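PDB 3DOR: protein CT_858 from Chlamydia trachomatis, which acts as a secreted protease (CPAF) that is probably a serine-type endopeptidase, cutting proteins within their chains. Local coordinates for residues W317-F320 / A321-Q325; V346-L349 / Y350-S354; V407-Q410 / V411-L415; D470-P473 / V474-D478; K556-V559 / C560-I563. All blocks are in the same frame, centred on the assembly; numbering follows the deposited sequence.

Contact 1: W317-F320 / A321-Q325; sequences WEEF and AKIIQ
Phe-320 swings its ring to the side opposite its backbone N (chi1 -173°), while Ile-324 holds CG1 beside its own N (chi1 -58°), and these two choices one turn apart bring Phe-320 CE2 to 3.6 Å from Ile-324 CG1. The ring and the aliphatic branch meet at a slant, with Ile-324 CD1 reaching on to 4.0 Å from Phe-320 CE2. Both residues are buried and wholly apolar, as befits the inward side of helix 316-330, the connecting helix of the beta-alpha-beta unit that runs from strand 290-297 to strand 333-337. There Phe-320 also meets Leu-352 and Met-355. One residue earlier, the extended chain of Glu-319 lays OE2 3.6 Å from Ile-323 CD1. The carboxylate is not left without partners beside this methyl: its oxygens are hydrogen-bonded to the backbone NH groups of Leu-275 and Phe-276, and Phe-276 also touches Ile-323. Beneath the side chains, Ile-324 N donates to Phe-320 O at 3.0 Å.

Contact 2: V346-L349 / Y350-S354; sequences VLYL and YALLS
Val-346 and Tyr-350, one turn apart, make the close part of this short helix, with Val-346 CG1 only 3.4 Å from Tyr-350 CZ. Placed anti to the backbone N (chi1 -177°), CG1 runs alongside the tyrosine and lies over its ring face, 3.7 Å from the centroid. The packing here is close although Val-346 itself is partly exposed; its methyl covers part of one face of a ring that also leans on Ile-445. Around the helix, the buried Tyr-348 and Leu-352 meet more loosely. Leu-352 CG stands over one face of the Tyr-348 ring, 4.2 Å from its centroid, a CH-pi contact displaced a little toward the rim, and Leu-352 CD1 is 3.7 Å from Tyr-348 CE2. That pair faces helix 316-330, so helix 346-354 is wedged between two other helices of the S41 peptidase region, a family of the ClpP/crotonase clan. On the side of helix 468-478, Leu-349 CD2 lies 4.0 Å from Leu-353 CD1; leucines suit this buried, wholly apolar place against the aromatic ring of Phe-472. The hydroxyl of the buried Ser-354 turns back on the backbone, OG donating to Ala-351 O at 2.6 Å.

Contact 3: V407-Q410 / V411-L415; sequences VDLQ and VAEYL
An amide-on-ring stack between Gln-410 and Tyr-414 marks the first turns of helix 409-428, a partly buried place where this helix packs beside helix 391-398. The glutamine amide lies almost parallel to the phenol ring, their planes 9° apart, and puts OE1 above the ring centre, 3.5 Å from Tyr-414 CE2. With CG opposite the backbone N (chi1 175°), a bend at chi2 (52°) lays the chain over the ring one turn on, so that Gln-410 CG is also 3.7 Å from Tyr-414 CE1. Glutamine suits the spot because its flat amide can lie on an aromatic face and its chain is long enough to span one turn; tyrosine offers that face and still carries a hydroxyl, which is hydrogen-bonded to His-446. Asp-408 occupies the N-cap position, yet its side chain makes no capping bond. Leu-409 N is instead taken by the side chain of Asn-391 in the neighbouring helix, and Asp-408 O accepts from Ala-412 N at 3.1 Å. Glu-413 N binds Leu-409 O at 2.7 Å, and their side chains run alongside each other, with Leu-409 CD2 3.9 Å from Glu-413 OE2, the oxygen that forms a salt bridge to Lys-416.

Contact 4: D470-P473 / V474-D478; sequences DFFP and VVLKD
Leu-476 sets its CD1 methyl over one face of the Phe-472 ring, 3.8 Å from the centroid and 23° off the ring normal, a CH-pi contact biased toward the rim. The methyl is 3.6 Å from both Phe-472 CE2 and Phe-472 CZ. Phe-472 offers this face because its CG lies opposite the backbone N (chi1 -176°), turning the ring forward along the helix. In sequence, Pro-473 follows Phe-472; its nitrogen has no hydrogen to give the preceding turn, and helix 468-478 kinks there. The neighbouring backbone bonds are stretched: Val-474 N to Asp-470 O is weak at 3.4 Å, as is Leu-476 N to Phe-472 O at 3.3 Å, whereas Lys-477 N grips Pro-473 O at 2.7 Å. This kinked helix is the crossover of a beta-alpha-beta unit joining strand 457-461 to strand 483-486, and its apolar side, including Phe-472 and Leu-476, rests on Val-459 of the first strand. Further out, Leu-353 of helix 346-354 touches Leu-476. Asp-470 is buried but well satisfied, its carboxylate accepting from Thr-489, Gly-491 and Ala-492, while the partly exposed Lys-477 extends to a salt bridge with Glu-531.

Contact 5: K556-V559 / C560-I563; sequences KKLV and CQLI
Leu-558 and Gln-561 angle across each other, three residues apart on the helix, so that the branch carbon Leu-558 CD2 lies 3.8 Å from Gln-561 NE2. The glutamine has CG beside its backbone N (chi1 -73°) and runs extended from there, which carries its amide back over the preceding turn toward the leucine. A long polar chain fits this partly exposed flank: its CG packs 3.5 Å from Lys-557 O while NE2 is hydrogen-bonded to Ile-570 O near the end of the modelled chain. On another side of the helix Val-559 and Ile-563 make a looser pair, CG1 of Val-559 standing 4.2 Å from CD1 of Ile-563. Both reach the mixed beta-sheet of the fold, meeting Val-293 of strand 290-297 and Ala-333 of strand 333-337, so helix 549-564, the last of the chain, is laid against that sheet by its beta-branched residues. Cys-560, small enough for a buried position, touches Val-283 of strand 278-284. Its N donates to Lys-556 O at 2.9 Å, and the ammonium group of Lys-556 is hydrogen-bonded to Ile-265 O. One turn on, Ile-563 N binds Val-559 O at 2.9 Å.

How the contacts relate
Contact 2 is the hub of the set, because its helix touches those of contacts 1 and 4, whose own nearest atoms remain about 6 Å apart. Toward contact 1, Leu-352 CD2 comes within 3.6 Å of Phe-320 CG; toward contact 4, Leu-353 CD2 is 3.7 Å from Phe-472 CD1. The three thus make one connected block of packed helices within the S41 peptidase region. Contact 3 stands apart, about 7 Å from contact 2 at the nearest atoms. Contact 5 is about 10 Å from contact 4 by the same measure, and it meets strands 290-297 and 333-337, the very strands that the helix of contact 1 connects.

Contact 1: W317-F320 / A321-Q325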
loop_
_atom_site.group_PDB
_atom_site.type_symbol
_atom_site.label_atom_id
_atom_site.label_comp_id
_atom_site.label_asym_id
_atom_site.label_seq_id
_atom_site.Cartn_x
_atom_site.Cartn_y
_atom_site.Cartn_z
ATOM N N TRP B 317 -6.580 -17.852 15.836
ATOM C CA TRP B 317 -7.949 -18.269 16.088
ATOM C C TRP B 317 -8.047 -19.775 16.369
ATOM O O TRP B 317 -9.004 -20.234 16.993
ATOM C CB TRP B 317 -8.863 -17.861 14.934
ATOM C CG TRP B 317 -8.402 -18.290 13.586
ATOM C CD1 TRP B 317 -8.599 -19.505 12.997
ATOM C CD2 TRP B 317 -7.716 -17.480 12.625
ATOM N NE1 TRP B 317 -8.088 -19.498 11.720
ATOM C CE2 TRP B 317 -7.539 -18.270 11.465
ATOM C CE3 TRP B 317 -7.236 -16.159 12.632
ATOM C CZ2 TRP B 317 -6.898 -17.783 10.313
ATOM C CZ3 TRP B 317 -6.595 -15.673 11.489
ATOM C CH2 TRP B 317 -6.434 -16.488 10.343
ATOM N N GLU B 318 -7.056 -20.545 15.930
ATOM C CA GLU B 318 -7.067 -21.981 16.215
ATOM C C GLU B 318 -6.742 -22.218 17.690
ATOM O O GLU B 318 -7.325 -23.095 18.335
ATOM C CB GLU B 318 -6.069 -22.723 15.317
ATOM C CG GLU B 318 -6.704 -23.148 13.999
ATOM C CD GLU B 318 -5.706 -23.641 12.977
ATOM O OE1 GLU B 318 -4.765 -24.369 13.353
ATOM O OE2 GLU B 318 -5.876 -23.307 11.785
ATOM N N GLU B 319 -5.820 -21.431 18.231
ATOM C CA GLU B 319 -5.488 -21.574 19.638
ATOM C C GLU B 319 -6.681 -21.103 20.474
ATOM O O GLU B 319 -7.021 -21.716 21.489
ATOM C CB GLU B 319 -4.259 -20.747 20.014
ATOM C CG GLU B 319 -3.934 -20.877 21.507
ATOM C CD GLU B 319 -2.847 -19.935 21.968
ATOM O OE1 GLU B 319 -1.790 -19.889 21.302
ATOM O OE2 GLU B 319 -3.039 -19.247 23.001
ATOM N N PHE B 320 -7.309 -20.010 20.040
ATOM C CA PHE B 320 -8.467 -19.450 20.736
ATOM C C PHE B 320 -9.535 -20.541 20.814
ATOM O O PHE B 320 -10.142 -20.767 21.867
ATOM C CB PHE B 320 -9.004 -18.236 19.966
ATOM C CG PHE B 320 -10.101 -17.481 20.682
ATOM C CD1 PHE B 320 -9.798 -16.403 21.503
ATOM C CD2 PHE B 320 -11.432 -17.833 20.514
ATOM C CE1 PHE B 320 -10.809 -15.679 22.146
ATOM C CE2 PHE B 320 -12.451 -17.112 21.156
ATOM C CZ PHE B 320 -12.133 -16.034 21.971
ATOM N N ALA B 321 -9.753 -21.218 19.689
ATOM C CA ALA B 321 -10.736 -22.293 19.628
ATOM C C ALA B 321 -10.374 -23.382 20.639
ATOM O O ALA B 321 -11.244 -23.904 21.324
ATOM C CB ALA B 321 -10.799 -22.881 18.209
ATOM N N LYS B 322 -9.091 -23.723 20.737
ATOM C CA LYS B 322 -8.654 -24.752 21.687
ATOM C C LYS B 322 -8.990 -24.354 23.133
ATOM O O LYS B 322 -9.457 -25.167 23.935
ATOM C CB LYS B 322 -7.138 -24.964 21.600
ATOM C CG LYS B 322 -6.594 -25.419 20.257
ATOM C CD LYS B 322 -6.702 -26.919 20.093
ATOM C CE LYS B 322 -5.964 -27.391 18.842
ATOM N NZ LYS B 322 -4.511 -27.095 18.930
ATOM N N ILE B 323 -8.724 -23.099 23.467
ATOM C CA ILE B 323 -8.986 -22.608 24.814
ATOM C C ILE B 323 -10.475 -22.644 25.144
ATOM O O ILE B 323 -10.867 -23.091 26.224
ATOM C CB ILE B 323 -8.438 -21.173 24.982
ATOM C CG1 ILE B 323 -6.926 -21.176 24.739
ATOM C CG2 ILE B 323 -8.742 -20.657 26.377
ATOM C CD1 ILE B 323 -6.327 -19.793 24.439
ATOM N N ILE B 324 -11.310 -22.185 24.221
ATOM C CA ILE B 324 -12.742 -22.196 24.467
ATOM C C ILE B 324 -13.269 -23.618 24.673
ATOM O O ILE B 324 -14.125 -23.849 25.532
ATOM C CB ILE B 324 -13.517 -21.518 23.326
ATOM C CG1 ILE B 324 -13.036 -20.074 23.160
ATOM C CG2 ILE B 324 -15.007 -21.518 23.651
ATOM C CD1 ILE B 324 -13.133 -19.239 24.440
ATOM N N GLN B 325 -12.766 -24.575 23.901
ATOM C CA GLN B 325 -13.209 -25.955 24.085
ATOM C C GLN B 325 -12.867 -26.398 25.506
ATOM O O GLN B 325 -13.659 -27.057 26.160
ATOM C CB GLN B 325 -12.553 -26.888 23.063
ATOM C CG GLN B 325 -13.277 -26.926 21.732
ATOM C CD GLN B 325 -12.584 -27.818 20.707
ATOM O OE1 GLN B 325 -11.401 -27.623 20.393
ATOM N NE2 GLN B 325 -13.319 -28.795 20.175
#

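Contact 2: V346-L349 / Y350-S354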
loop_
_atom_site.group_PDB
_atom_site.type_symbol
_atom_site.label_atom_id
_atom_site.label_comp_id
_atom_site.label_asym_id
_atom_site.label_seq_id
_atom_site.Cartn_x
_atom_site.Cartn_y
_atom_site.Cartn_z
ATOM N N VAL B 346 -11.943 -6.739 11.572
ATOM C CA VAL B 346 -13.351 -7.039 11.767
ATOM C C VAL B 346 -13.672 -8.536 11.586
ATOM O O VAL B 346 -14.445 -9.119 12.358
ATOM C CB VAL B 346 -14.229 -6.223 10.776
ATOM C CG1 VAL B 346 -15.699 -6.489 11.048
ATOM C CG2 VAL B 346 -13.943 -4.729 10.920
ATOM N N LEU B 347 -13.091 -9.156 10.566
ATOM C CA LEU B 347 -13.360 -10.569 10.313
ATOM C C LEU B 347 -12.843 -11.442 11.457
ATOM O O LEU B 347 -13.481 -12.430 11.829
ATOM C CB LEU B 347 -12.741 -11.002 8.978
ATOM C CG LEU B 347 -13.364 -10.394 7.704
ATOM C CD1 LEU B 347 -12.458 -10.685 6.513
ATOM C CD2 LEU B 347 -14.771 -10.955 7.471
ATOM N N TYR B 348 -11.694 -11.072 12.014
ATOM C CA TYR B 348 -11.111 -11.815 13.129
ATOM C C TYR B 348 -11.987 -11.628 14.371
ATOM O O TYR B 348 -12.232 -12.569 15.127
ATOM C CB TYR B 348 -9.698 -11.319 13.405
ATOM C CG TYR B 348 -9.056 -11.933 14.633
ATOM C CD1 TYR B 348 -8.727 -13.293 14.670
ATOM C CD2 TYR B 348 -8.740 -11.144 15.740
ATOM C CE1 TYR B 348 -8.089 -13.850 15.781
ATOM C CE2 TYR B 348 -8.102 -11.685 16.857
ATOM C CZ TYR B 348 -7.774 -13.039 16.870
ATOM O OH TYR B 348 -7.103 -13.568 17.947
ATOM N N LEU B 349 -12.446 -10.395 14.572
ATOM C CA LEU B 349 -13.333 -10.063 15.679
ATOM C C LEU B 349 -14.567 -10.957 15.549
ATOM O O LEU B 349 -15.037 -11.529 16.533
ATOM C CB LEU B 349 -13.737 -8.580 15.596
ATOM C CG LEU B 349 -14.861 -7.959 16.457
ATOM C CD1 LEU B 349 -16.176 -8.386 15.922
ATOM C CD2 LEU B 349 -14.738 -8.355 17.923
ATOM N N TYR B 350 -15.074 -11.089 14.323
ATOM C CA TYR B 350 -16.256 -11.913 14.063
ATOM C C TYR B 350 -16.002 -13.390 14.349
ATOM O O TYR B 350 -16.887 -14.091 14.823
ATOM C CB TYR B 350 -16.726 -11.746 12.606
ATOM C CG TYR B 350 -17.420 -10.428 12.310
ATOM C CD1 TYR B 350 -17.541 -9.437 13.289
ATOM C CD2 TYR B 350 -17.959 -10.171 11.048
ATOM C CE1 TYR B 350 -18.180 -8.222 13.020
ATOM C CE2 TYR B 350 -18.597 -8.968 10.768
ATOM C CZ TYR B 350 -18.703 -7.997 11.758
ATOM O OH TYR B 350 -19.322 -6.805 11.472
ATOM N N ALA B 351 -14.798 -13.867 14.056
ATOM C CA ALA B 351 -14.462 -15.263 14.312
ATOM C C ALA B 351 -14.501 -15.546 15.817
ATOM O O ALA B 351 -15.044 -16.553 16.259
ATOM C CB ALA B 351 -13.080 -15.576 13.760
ATOM N N LEU B 352 -13.917 -14.657 16.606
ATOM C CA LEU B 352 -13.907 -14.839 18.051
ATOM C C LEU B 352 -15.320 -14.823 18.622
ATOM O O LEU B 352 -15.654 -15.645 19.476
ATOM C CB LEU B 352 -13.046 -13.763 18.714
ATOM C CG LEU B 352 -11.594 -13.739 18.220
ATOM C CD1 LEU B 352 -10.752 -12.918 19.205
ATOM C CD2 LEU B 352 -11.037 -15.165 18.119
ATOM N N LEU B 353 -16.152 -13.896 18.153
ATOM C CA LEU B 353 -17.536 -13.832 18.615
ATOM C C LEU B 353 -18.280 -15.130 18.266
ATOM O O LEU B 353 -19.088 -15.625 19.060
ATOM C CB LEU B 353 -18.257 -12.637 17.978
ATOM C CG LEU B 353 -17.879 -11.256 18.546
ATOM C CD1 LEU B 353 -18.311 -10.163 17.600
ATOM C CD2 LEU B 353 -18.534 -11.060 19.909
ATOM N N SER B 354 -18.005 -15.682 17.084
ATOM C CA SER B 354 -18.674 -16.907 16.649
ATOM C C SER B 354 -18.417 -18.085 17.591
ATOM O O SER B 354 -19.200 -19.027 17.637
ATOM C CB SER B 354 -18.254 -17.287 15.216
ATOM O OG SER B 354 -17.009 -17.956 15.207
#

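Contact 3: V407-Q410 / V411-L415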
loop_
_atom_site.group_PDB
_atom_site.type_symbol
_atom_site.label_atom_id
_atom_site.label_comp_id
_atom_site.label_asym_id
_atom_site.label_seq_id
_atom_site.Cartn_x
_atom_site.Cartn_y
_atom_site.Cartn_z
ATOM N N VAL B 407 -16.543 -20.116 6.685
ATOM C CA VAL B 407 -17.180 -19.787 5.412
ATOM C C VAL B 407 -18.350 -20.721 5.111
ATOM O O VAL B 407 -18.245 -21.943 5.236
ATOM C CB VAL B 407 -16.167 -19.808 4.238
ATOM C CG1 VAL B 407 -16.901 -19.744 2.893
ATOM C CG2 VAL B 407 -15.222 -18.608 4.366
ATOM N N ASP B 408 -19.453 -20.104 4.697
ATOM C CA ASP B 408 -20.718 -20.771 4.395
ATOM C C ASP B 408 -21.330 -20.221 3.117
ATOM O O ASP B 408 -20.820 -19.273 2.541
ATOM C CB ASP B 408 -21.712 -20.473 5.525
ATOM C CG ASP B 408 -22.210 -21.707 6.182
ATOM O OD1 ASP B 408 -23.017 -21.593 7.127
ATOM O OD2 ASP B 408 -21.787 -22.797 5.744
ATOM N N LEU B 409 -22.445 -20.810 2.699
ATOM C CA LEU B 409 -23.160 -20.311 1.535
ATOM C C LEU B 409 -23.775 -19.010 2.074
ATOM O O LEU B 409 -23.898 -18.013 1.365
ATOM C CB LEU B 409 -24.282 -21.275 1.132
ATOM C CG LEU B 409 -24.543 -21.550 -0.358
ATOM C CD1 LEU B 409 -25.988 -22.001 -0.510
ATOM C CD2 LEU B 409 -24.284 -20.315 -1.214
ATOM N N GLN B 410 -24.149 -19.045 3.350
ATOM C CA GLN B 410 -24.733 -17.889 4.026
ATOM C C GLN B 410 -23.764 -16.719 3.936
ATOM O O GLN B 410 -24.158 -15.578 3.701
ATOM C CB GLN B 410 -25.015 -18.220 5.497
ATOM C CG GLN B 410 -25.507 -17.031 6.330
ATOM C CD GLN B 410 -26.699 -16.311 5.699
ATOM O OE1 GLN B 410 -26.561 -15.609 4.688
ATOM N NE2 GLN B 410 -27.876 -16.488 6.291
ATOM N N VAL B 411 -22.486 -17.021 4.118
ATOM C CA VAL B 411 -21.446 -16.012 4.047
ATOM C C VAL B 411 -21.354 -15.483 2.619
ATOM O O VAL B 411 -21.290 -14.266 2.408
ATOM C CB VAL B 411 -20.089 -16.596 4.510
ATOM C CG1 VAL B 411 -18.955 -15.648 4.171
ATOM C CG2 VAL B 411 -20.135 -16.844 6.022
ATOM N N ALA B 412 -21.365 -16.388 1.644
ATOM C CA ALA B 412 -21.296 -15.985 0.240
ATOM C C ALA B 412 -22.491 -15.097 -0.084
ATOM O O ALA B 412 -22.346 -14.068 -0.734
ATOM C CB ALA B 412 -21.282 -17.216 -0.674
ATOM N N GLU B 413 -23.672 -15.488 0.388
ATOM C CA GLU B 413 -24.874 -14.706 0.147
ATOM C C GLU B 413 -24.797 -13.333 0.807
ATOM O O GLU B 413 -25.310 -12.358 0.263
ATOM C CB GLU B 413 -26.112 -15.459 0.641
ATOM C CG GLU B 413 -26.439 -16.695 -0.193
ATOM C CD GLU B 413 -26.567 -16.369 -1.677
ATOM O OE1 GLU B 413 -27.269 -15.389 -2.005
ATOM O OE2 GLU B 413 -25.972 -17.082 -2.516
ATOM N N TYR B 414 -24.165 -13.255 1.976
ATOM C CA TYR B 414 -24.018 -11.972 2.661
ATOM C C TYR B 414 -23.138 -11.061 1.820
ATOM O O TYR B 414 -23.452 -9.888 1.629
ATOM C CB TYR B 414 -23.365 -12.144 4.039
ATOM C CG TYR B 414 -24.303 -12.521 5.162
ATOM C CD1 TYR B 414 -23.832 -13.241 6.258
ATOM C CD2 TYR B 414 -25.646 -12.124 5.161
ATOM C CE1 TYR B 414 -24.661 -13.557 7.326
ATOM C CE2 TYR B 414 -26.487 -12.437 6.229
ATOM C CZ TYR B 414 -25.981 -13.155 7.312
ATOM O OH TYR B 414 -26.777 -13.469 8.395
ATOM N N LEU B 415 -22.027 -11.609 1.331
ATOM C CA LEU B 415 -21.086 -10.844 0.522
ATOM C C LEU B 415 -21.733 -10.322 -0.766
ATOM O O LEU B 415 -21.474 -9.190 -1.185
ATOM C CB LEU B 415 -19.851 -11.694 0.209
ATOM C CG LEU B 415 -18.979 -12.017 1.430
ATOM C CD1 LEU B 415 -17.950 -13.081 1.076
ATOM C CD2 LEU B 415 -18.297 -10.754 1.917
#

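Contact 4: D470-P473 / V474-D478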
loop_
_atom_site.group_PDB
_atom_site.type_symbol
_atom_site.label_atom_id
_atom_site.label_comp_id
_atom_site.label_asym_id
_atom_site.label_seq_id
_atom_site.Cartn_x
_atom_site.Cartn_y
_atom_site.Cartn_z
ATOM N N ASP B 470 -14.423 -1.732 20.644
ATOM C CA ASP B 470 -15.647 -0.989 20.940
ATOM C C ASP B 470 -16.742 -2.006 20.566
ATOM O O ASP B 470 -17.672 -2.258 21.330
ATOM C CB ASP B 470 -15.853 0.226 20.003
ATOM C CG ASP B 470 -15.178 1.498 20.496
ATOM O OD1 ASP B 470 -15.421 1.900 21.654
ATOM O OD2 ASP B 470 -14.417 2.105 19.708
ATOM N N PHE B 471 -16.602 -2.585 19.372
ATOM C CA PHE B 471 -17.583 -3.535 18.820
ATOM C C PHE B 471 -17.819 -4.841 19.588
ATOM O O PHE B 471 -18.968 -5.301 19.700
ATOM C CB PHE B 471 -17.214 -3.891 17.369
ATOM C CG PHE B 471 -17.056 -2.695 16.456
ATOM C CD1 PHE B 471 -16.299 -2.800 15.282
ATOM C CD2 PHE B 471 -17.649 -1.470 16.764
ATOM C CE1 PHE B 471 -16.131 -1.688 14.424
ATOM C CE2 PHE B 471 -17.492 -0.361 15.925
ATOM C CZ PHE B 471 -16.730 -0.469 14.752
ATOM N N PHE B 472 -16.744 -5.447 20.090
ATOM C CA PHE B 472 -16.850 -6.708 20.825
ATOM C C PHE B 472 -17.897 -6.611 21.938
ATOM O O PHE B 472 -18.864 -7.369 21.945
ATOM C CB PHE B 472 -15.477 -7.120 21.408
ATOM C CG PHE B 472 -15.477 -8.465 22.110
ATOM C CD1 PHE B 472 -15.476 -9.649 21.379
ATOM C CD2 PHE B 472 -15.441 -8.540 23.510
ATOM C CE1 PHE B 472 -15.432 -10.903 22.026
ATOM C CE2 PHE B 472 -15.399 -9.776 24.170
ATOM C CZ PHE B 472 -15.392 -10.966 23.422
ATOM N N PRO B 473 -17.739 -5.665 22.881
ATOM C CA PRO B 473 -18.751 -5.582 23.941
ATOM C C PRO B 473 -20.132 -5.117 23.476
ATOM O O PRO B 473 -21.148 -5.548 24.022
ATOM C CB PRO B 473 -18.120 -4.624 24.950
ATOM C CG PRO B 473 -17.310 -3.717 24.085
ATOM C CD PRO B 473 -16.657 -4.692 23.116
ATOM N N VAL B 474 -20.182 -4.259 22.463
ATOM C CA VAL B 474 -21.475 -3.773 21.996
ATOM C C VAL B 474 -22.328 -4.907 21.421
ATOM O O VAL B 474 -23.539 -4.963 21.658
ATOM C CB VAL B 474 -21.324 -2.598 20.958
ATOM C CG1 VAL B 474 -21.186 -3.119 19.526
ATOM C CG2 VAL B 474 -22.517 -1.667 21.081
ATOM N N VAL B 475 -21.698 -5.824 20.693
ATOM C CA VAL B 475 -22.417 -6.959 20.114
ATOM C C VAL B 475 -22.933 -7.868 21.226
ATOM O O VAL B 475 -24.088 -8.300 21.209
ATOM C CB VAL B 475 -21.505 -7.797 19.175
ATOM C CG1 VAL B 475 -22.239 -9.060 18.729
ATOM C CG2 VAL B 475 -21.110 -6.969 17.944
ATOM N N LEU B 476 -22.072 -8.158 22.193
ATOM C CA LEU B 476 -22.445 -9.013 23.317
ATOM C C LEU B 476 -23.482 -8.348 24.232
ATOM O O LEU B 476 -24.337 -9.028 24.821
ATOM C CB LEU B 476 -21.191 -9.393 24.117
ATOM C CG LEU B 476 -20.176 -10.242 23.326
ATOM C CD1 LEU B 476 -18.911 -10.549 24.149
ATOM C CD2 LEU B 476 -20.864 -11.526 22.905
ATOM N N LYS B 477 -23.401 -7.026 24.360
ATOM C CA LYS B 477 -24.345 -6.299 25.206
ATOM C C LYS B 477 -25.710 -6.190 24.537
ATOM O O LYS B 477 -26.720 -6.561 25.130
ATOM C CB LYS B 477 -23.824 -4.895 25.516
ATOM C CG LYS B 477 -24.630 -4.141 26.580
ATOM C CD LYS B 477 -23.880 -2.877 27.013
ATOM C CE LYS B 477 -24.425 -2.297 28.319
ATOM N NZ LYS B 477 -25.832 -1.803 28.211
ATOM N N ASP B 478 -25.734 -5.700 23.297
ATOM C CA ASP B 478 -26.993 -5.521 22.575
ATOM C C ASP B 478 -27.737 -6.817 22.232
ATOM O O ASP B 478 -28.917 -6.783 21.895
ATOM C CB ASP B 478 -26.760 -4.668 21.311
ATOM C CG ASP B 478 -26.373 -3.226 21.645
ATOM O OD1 ASP B 478 -26.330 -2.882 22.845
ATOM O OD2 ASP B 478 -26.112 -2.426 20.721
#

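Contact 5: K556-V559 / C560-I563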
loop_
_atom_site.group_PDB
_atom_site.type_symbol
_atom_site.label_atom_id
_atom_site.label_comp_id
_atom_site.label_asym_id
_atom_site.label_seq_id
_atom_site.Cartn_x
_atom_site.Cartn_y
_atom_site.Cartn_z
ATOM N N LYS B 556 -15.698 -10.677 40.852
ATOM C CA LYS B 556 -16.014 -12.021 41.324
ATOM C C LYS B 556 -17.428 -12.117 41.892
ATOM O O LYS B 556 -18.106 -13.117 41.678
ATOM C CB LYS B 556 -14.970 -12.482 42.356
ATOM C CG LYS B 556 -13.652 -12.884 41.684
ATOM C CD LYS B 556 -12.627 -13.490 42.628
ATOM C CE LYS B 556 -11.863 -12.425 43.368
ATOM N NZ LYS B 556 -10.611 -12.963 43.963
ATOM N N LYS B 557 -17.874 -11.087 42.604
ATOM C CA LYS B 557 -19.225 -11.091 43.151
ATOM C C LYS B 557 -20.207 -11.091 41.994
ATOM O O LYS B 557 -21.209 -11.803 42.021
ATOM C CB LYS B 557 -19.481 -9.863 44.039
ATOM C CG LYS B 557 -18.842 -9.946 45.424
ATOM C CD LYS B 557 -19.210 -8.733 46.282
ATOM C CE LYS B 557 -18.617 -8.837 47.692
ATOM N NZ LYS B 557 -17.127 -8.991 47.671
ATOM N N LEU B 558 -19.919 -10.283 40.980
ATOM C CA LEU B 558 -20.769 -10.198 39.802
ATOM C C LEU B 558 -20.812 -11.536 39.047
ATOM O O LEU B 558 -21.879 -11.962 38.617
ATOM C CB LEU B 558 -20.278 -9.075 38.877
ATOM C CG LEU B 558 -20.443 -7.664 39.473
ATOM C CD1 LEU B 558 -19.777 -6.628 38.572
ATOM C CD2 LEU B 558 -21.924 -7.350 39.663
ATOM N N VAL B 559 -19.661 -12.193 38.889
ATOM C CA VAL B 559 -19.620 -13.481 38.199
ATOM C C VAL B 559 -20.429 -14.524 38.981
ATOM O O VAL B 559 -21.160 -15.316 38.381
ATOM C CB VAL B 559 -18.158 -13.986 38.009
ATOM C CG1 VAL B 559 -18.142 -15.433 37.482
ATOM C CG2 VAL B 559 -17.437 -13.079 37.031
ATOM N N CYS B 560 -20.304 -14.527 40.310
ATOM C CA CYS B 560 -21.070 -15.480 41.110
ATOM C C CYS B 560 -22.573 -15.263 40.877
ATOM O O CYS B 560 -23.340 -16.224 40.789
ATOM C CB CYS B 560 -20.731 -15.336 42.599
ATOM S SG CYS B 560 -19.101 -15.995 43.032
ATOM N N GLN B 561 -22.994 -14.003 40.767
ATOM C CA GLN B 561 -24.405 -13.719 40.513
ATOM C C GLN B 561 -24.794 -14.267 39.148
ATOM O O GLN B 561 -25.886 -14.801 38.986
ATOM C CB GLN B 561 -24.691 -12.216 40.546
ATOM C CG GLN B 561 -24.662 -11.601 41.929
ATOM C CD GLN B 561 -24.954 -10.111 41.893
ATOM O OE1 GLN B 561 -26.065 -9.693 41.567
ATOM N NE2 GLN B 561 -23.953 -9.302 42.219
ATOM N N LEU B 562 -23.912 -14.127 38.158
ATOM C CA LEU B 562 -24.216 -14.654 36.830
ATOM C C LEU B 562 -24.408 -16.167 36.914
ATOM O O LEU B 562 -25.335 -16.720 36.316
ATOM C CB LEU B 562 -23.091 -14.355 35.838
ATOM C CG LEU B 562 -22.930 -12.938 35.287
ATOM C CD1 LEU B 562 -21.706 -12.888 34.377
ATOM C CD2 LEU B 562 -24.185 -12.527 34.514
ATOM N N ILE B 563 -23.520 -16.841 37.647
ATOM C CA ILE B 563 -23.628 -18.286 37.785
ATOM C C ILE B 563 -24.927 -18.626 38.504
ATOM O O ILE B 563 -25.642 -19.532 38.088
ATOM C CB ILE B 563 -22.421 -18.877 38.553
ATOM C CG1 ILE B 563 -21.140 -18.659 37.738
ATOM C CG2 ILE B 563 -22.625 -20.374 38.792
ATOM C CD1 ILE B 563 -19.888 -19.195 38.380
#